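Local coordinates for inner membrane protein (Salmonella typhimurium LT2, PDB 2QJV) that is a nickel-bound cupin of the KduI/IolB family and probably works as a sugar isomerase, acting on glucuronate or a related compound, at residues V54-L59 / Y240-M245; N142-P145 / L149-S152. The protein carries 2 engineered substitutions. All coordinates share one frame; numbering follows the deposited sequence.

Interaction 1. Residues V54-L59 / Y240-M245; sequences VLVAGL and YYLNVM
Leu242 presses a single methyl, CD2, against two valines of the opposing segment, Val54 and Val56. Its CD2 meets Val54 CG1 at 4.1 Å, the two side chains reaching toward each other tip to tip, whereas Val56 CG2, 4.1 Å from Leu242 CD2, comes in at a slant. Leucine suits this place because its longer stem, with CG anti to the backbone N (chi1 176°), carries a branched end across a backbone gap of 8.6 Å between Val56 CA and Leu242 CA. The second methyl of Val56 serves Tyr240: CG1 lies 4.1 Å from Tyr240 OH and 4.4 Å from Tyr240 CE1, approaching the ring obliquely. Beta-branched valine can thus offer one methyl to each partner.

Val54 and Val56, two residues apart, both point toward strand 238-246, and Tyr240 and Leu242 point back. At Val56 the chain turns a corner: Val56 and Ala57 both face Glu104 in a classic beta bulge, and Ala106 of the same adjoining strand, 104-111, touches Val56 and Leu242. Within its own sheet, the phenol of Tyr240 hydrogen-bonds to OE1 of Glu157 on the adjacent strand 154-160; the bond ties down the hydroxyl, and the Tyr159 ring meets that of Tyr240 edge-to-face. Tyr241, Asn243 and Met245 alternate to the other face, where Asn243 and Met245 touch Glu186, a nickel ligand; Val244 stays on the near face, against Cys108.

The contact is therefore a meeting of two antiparallel sheets, faces together, in the core of the KduI/IolB fold. All four touching residues are buried, and they bind by dispersion and the exclusion of water rather than by directed bonds; the one hydroxyl among them is satisfied by Glu157, which should offset much of the cost of burying it.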
loop_
_atom_site.group_PDB
_atom_site.type_symbol
_atom_site.label_atom_id
_atom_site.label_comp_id
_atom_site.label_asym_id
_atom_site.label_seq_id
_atom_site.Cartn_x
_atom_site.Cartn_y
_atom_site.Cartn_z
ATOM N N VAL A 54 7.722 -14.699 32.180
ATOM C CA VAL A 54 8.929 -15.385 31.710
ATOM C C VAL A 54 10.134 -14.460 31.934
ATOM O O VAL A 54 10.144 -13.298 31.483
ATOM C CB VAL A 54 8.835 -15.828 30.248
ATOM C CG1 VAL A 54 10.175 -16.524 29.812
ATOM C CG2 VAL A 54 7.599 -16.747 30.010
ATOM N N LEU A 55 11.116 -14.964 32.701
ATOM C CA LEU A 55 12.386 -14.238 32.925
ATOM C C LEU A 55 13.304 -14.571 31.745
ATOM O O LEU A 55 13.940 -15.639 31.684
ATOM C CB LEU A 55 13.019 -14.564 34.290
ATOM C CG LEU A 55 12.366 -14.000 35.579
ATOM C CD1 LEU A 55 10.917 -14.437 35.796
ATOM C CD2 LEU A 55 13.200 -14.368 36.842
ATOM N N VAL A 56 13.278 -13.685 30.759
ATOM C CA VAL A 56 14.043 -13.861 29.519
ATOM C C VAL A 56 15.567 -13.749 29.819
ATOM O O VAL A 56 16.395 -14.484 29.280
ATOM C CB VAL A 56 13.605 -12.873 28.367
ATOM C CG1 VAL A 56 14.482 -13.145 27.103
ATOM C CG2 VAL A 56 12.054 -12.906 28.056
ATOM N N ALA A 57 15.897 -12.820 30.702
ATOM C CA ALA A 57 17.257 -12.554 31.151
ATOM C C ALA A 57 17.208 -11.792 32.487
ATOM O O ALA A 57 16.404 -10.864 32.680
ATOM C CB ALA A 57 18.024 -11.773 30.112
ATOM N N GLY A 58 18.048 -12.211 33.424
ATOM C CA GLY A 58 18.128 -11.556 34.700
ATOM C C GLY A 58 17.331 -12.200 35.809
ATOM O O GLY A 58 16.658 -13.214 35.629
ATOM N N LEU A 59 17.463 -11.597 36.981
ATOM C CA LEU A 59 16.902 -12.139 38.215
ATOM C C LEU A 59 15.812 -11.238 38.761
ATOM O O LEU A 59 15.926 -10.019 38.682
ATOM C CB LEU A 59 18.033 -12.314 39.241
ATOM C CG LEU A 59 19.278 -13.097 38.834
ATOM C CD1 LEU A 59 20.212 -13.157 40.033
ATOM C CD2 LEU A 59 18.973 -14.503 38.316
ATOM N N TYR A 240 16.680 -16.532 18.454
ATOM C CA TYR A 240 15.895 -17.003 19.540
ATOM C C TYR A 240 14.530 -16.337 19.389
ATOM O O TYR A 240 14.441 -15.187 18.948
ATOM C CB TYR A 240 16.535 -16.615 20.891
ATOM C CG TYR A 240 15.602 -16.625 22.080
ATOM C CD1 TYR A 240 14.790 -15.508 22.348
ATOM C CD2 TYR A 240 15.500 -17.722 22.924
ATOM C CE1 TYR A 240 13.901 -15.494 23.398
ATOM C CE2 TYR A 240 14.643 -17.701 24.027
ATOM C CZ TYR A 240 13.838 -16.578 24.260
ATOM O OH TYR A 240 12.961 -16.498 25.324
ATOM N N TYR A 241 13.472 -17.067 19.714
ATOM C CA TYR A 241 12.162 -16.441 19.902
ATOM C C TYR A 241 11.332 -17.110 20.982
ATOM O O TYR A 241 11.429 -18.315 21.214
ATOM C CB TYR A 241 11.344 -16.293 18.591
ATOM C CG TYR A 241 11.199 -17.542 17.746
ATOM C CD1 TYR A 241 10.268 -18.544 18.079
ATOM C CD2 TYR A 241 11.970 -17.709 16.592
ATOM C CE1 TYR A 241 10.125 -19.667 17.304
ATOM C CE2 TYR A 241 11.839 -18.830 15.813
ATOM C CZ TYR A 241 10.904 -19.816 16.168
ATOM O OH TYR A 241 10.746 -20.926 15.373
ATOM N N LEU A 242 10.569 -16.263 21.686
ATOM C CA LEU A 242 9.615 -16.655 22.695
ATOM C C LEU A 242 8.237 -16.482 22.082
ATOM O O LEU A 242 7.911 -15.389 21.576
ATOM C CB LEU A 242 9.767 -15.822 23.966
ATOM C CG LEU A 242 8.805 -16.019 25.120
ATOM C CD1 LEU A 242 8.925 -17.429 25.758
ATOM C CD2 LEU A 242 9.054 -14.905 26.174
ATOM N N ASN A 243 7.468 -17.563 22.067
ATOM C CA ASN A 243 6.105 -17.600 21.505
ATOM C C ASN A 243 5.045 -17.754 22.556
ATOM O O ASN A 243 5.221 -18.479 23.547
ATOM C CB ASN A 243 5.866 -18.796 20.538
ATOM C CG ASN A 243 6.812 -18.852 19.335
ATOM O OD1 ASN A 243 7.390 -19.906 19.054
ATOM N ND2 ASN A 243 6.966 -17.777 18.648
ATOM N N VAL A 244 3.937 -17.051 22.336
ATOM C CA VAL A 244 2.717 -17.156 23.136
ATOM C C VAL A 244 1.583 -17.543 22.155
ATOM O O VAL A 244 1.464 -16.971 21.046
ATOM C CB VAL A 244 2.351 -15.861 23.942
ATOM C CG1 VAL A 244 1.090 -16.057 24.818
ATOM C CG2 VAL A 244 3.570 -15.387 24.792
HETATM N N MSE A 245 0.784 -18.523 22.560
HETATM C CA MSE A 245 -0.418 -18.918 21.851
HETATM C C MSE A 245 -1.604 -19.053 22.779
HETATM O O MSE A 245 -1.456 -19.361 23.957
HETATM C CB MSE A 245 -0.251 -20.259 21.119
HETATM C CG MSE A 245 0.663 -20.212 19.916
HETATM SE SE MSE A 245 0.737 -22.006 19.118
HETATM C CE MSE A 245 1.634 -22.861 20.479
#

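Interaction 2. Residues N142-P145 / L149-S152; sequences NILP and LADS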
loop_
_atom_site.group_PDB
_atom_site.type_symbol
_atom_site.label_atom_id
_atom_site.label_comp_id
_atom_site.label_asym_id
_atom_site.label_seq_id
_atom_site.Cartn_x
_atom_site.Cartn_y
_atom_site.Cartn_z
ATOM N N ASN A 142 9.807 -26.147 26.177
ATOM C CA ASN A 142 8.354 -26.092 26.424
ATOM C C ASN A 142 8.063 -25.587 27.832
ATOM O O ASN A 142 7.972 -26.365 28.800
ATOM C CB ASN A 142 7.713 -27.466 26.146
ATOM C CG ASN A 142 7.781 -27.841 24.668
ATOM O OD1 ASN A 142 8.423 -28.834 24.279
ATOM N ND2 ASN A 142 7.158 -27.025 23.833
ATOM N N ILE A 143 7.982 -24.262 27.932
ATOM C CA ILE A 143 7.703 -23.566 29.190
ATOM C C ILE A 143 6.284 -23.896 29.718
ATOM O O ILE A 143 6.119 -24.248 30.873
ATOM C CB ILE A 143 7.909 -22.034 29.065
ATOM C CG1 ILE A 143 9.397 -21.722 28.819
ATOM C CG2 ILE A 143 7.339 -21.294 30.332
ATOM C CD1 ILE A 143 9.683 -20.303 28.373
ATOM N N LEU A 144 5.288 -23.814 28.851
ATOM C CA LEU A 144 3.917 -24.034 29.221
ATOM C C LEU A 144 3.157 -24.713 28.077
ATOM O O LEU A 144 2.448 -24.059 27.307
ATOM C CB LEU A 144 3.260 -22.721 29.671
ATOM C CG LEU A 144 1.856 -22.814 30.317
ATOM C CD1 LEU A 144 1.754 -23.961 31.346
ATOM C CD2 LEU A 144 1.500 -21.445 30.908
ATOM N N PRO A 145 3.376 -26.024 27.915
ATOM C CA PRO A 145 2.716 -26.775 26.840
ATOM C C PRO A 145 1.282 -27.182 27.170
ATOM O O PRO A 145 0.852 -27.044 28.313
ATOM C CB PRO A 145 3.568 -28.023 26.720
ATOM C CG PRO A 145 4.137 -28.224 28.110
ATOM C CD PRO A 145 4.256 -26.885 28.725
ATOM N N LEU A 149 -0.692 -27.512 33.013
ATOM C CA LEU A 149 -1.923 -26.801 33.390
ATOM C C LEU A 149 -1.919 -25.275 33.204
ATOM O O LEU A 149 -1.007 -24.575 33.633
ATOM C CB LEU A 149 -2.288 -27.146 34.856
ATOM C CG LEU A 149 -2.562 -28.602 35.206
ATOM C CD1 LEU A 149 -2.738 -28.782 36.730
ATOM C CD2 LEU A 149 -3.769 -29.196 34.456
ATOM N N ALA A 150 -2.955 -24.787 32.511
ATOM C CA ALA A 150 -3.278 -23.382 32.332
ATOM C C ALA A 150 -4.683 -23.339 31.711
ATOM O O ALA A 150 -5.147 -24.324 31.135
ATOM C CB ALA A 150 -2.232 -22.614 31.480
ATOM N N ASP A 151 -5.374 -22.211 31.825
ATOM C CA ASP A 151 -6.696 -22.087 31.239
ATOM C C ASP A 151 -6.644 -21.928 29.703
ATOM O O ASP A 151 -7.448 -22.479 28.969
ATOM C CB ASP A 151 -7.456 -20.859 31.784
ATOM C CG ASP A 151 -7.569 -20.817 33.304
ATOM O OD1 ASP A 151 -7.334 -21.830 34.006
ATOM O OD2 ASP A 151 -7.887 -19.694 33.777
ATOM N N SER A 152 -5.673 -21.156 29.263
ATOM C CA SER A 152 -5.561 -20.678 27.874
ATOM C C SER A 152 -4.142 -20.679 27.283
ATOM O O SER A 152 -3.936 -21.096 26.134
ATOM C CB SER A 152 -6.118 -19.242 27.838
ATOM O OG SER A 152 -7.515 -19.219 28.150
#
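With chi1 at -170° and chi2 at 44°, Leu144 swings its CG beside its own carbonyl carbon and spreads both methyls toward Leu149 and Ala150. CD2 packs on Ala150 CB at 4.0 Å, an apolar touch in which alanine's small side chain lets the loop come close. CD1 rests 3.6 Å from Leu149 O, a van der Waals contact with a carbonyl whose hydrogen bond goes to NH1 of Arg119. Leu149 thus takes part through its backbone; its CB points away from Leu144, and the side chain touches Leu116.

Both segments belong to the long connection of a beta-hairpin, between the neighbouring antiparallel strands 138-142 and 154-160. Where the first strand gives out, Ile143 and Leu144 both face Val155 in a classic beta bulge, and the chain turns its corner there.

The returning limb is anchored to strand 49-55 through Glu50 and to the loop after strand 104-111 through Asp151. The carboxylate of Glu50 grips two successive amides, OE1 taking Asp151 N and OE2 taking Ser152 N, while Asp151 OD2 accepts from the backbone N of Phe113 and of Gly114. Ala150 is also covered by Tyr88 and Arg250.

The centres of the two interactions lie about 14 Å apart, and Ile143 joins them: its CD1 packs 4.0 Å from Leu242 CD1 and 4.1 Å from Val54 CG1. Along the chain the order is 54-59, 142-145, 149-152, 240-245, so the short-range loop contact falls between the two partners of the long-range one. Strand 49-55 belongs to the six-stranded sheet; strand 238-246 and the hairpin strands 138-142 and 154-160 belong to the five-stranded sheet. Interaction 1 packs these sheets together in the core, uniting early and late parts of the chain, and interaction 2 lies within the hairpin connection of the five-stranded sheet, farther from the chain centre.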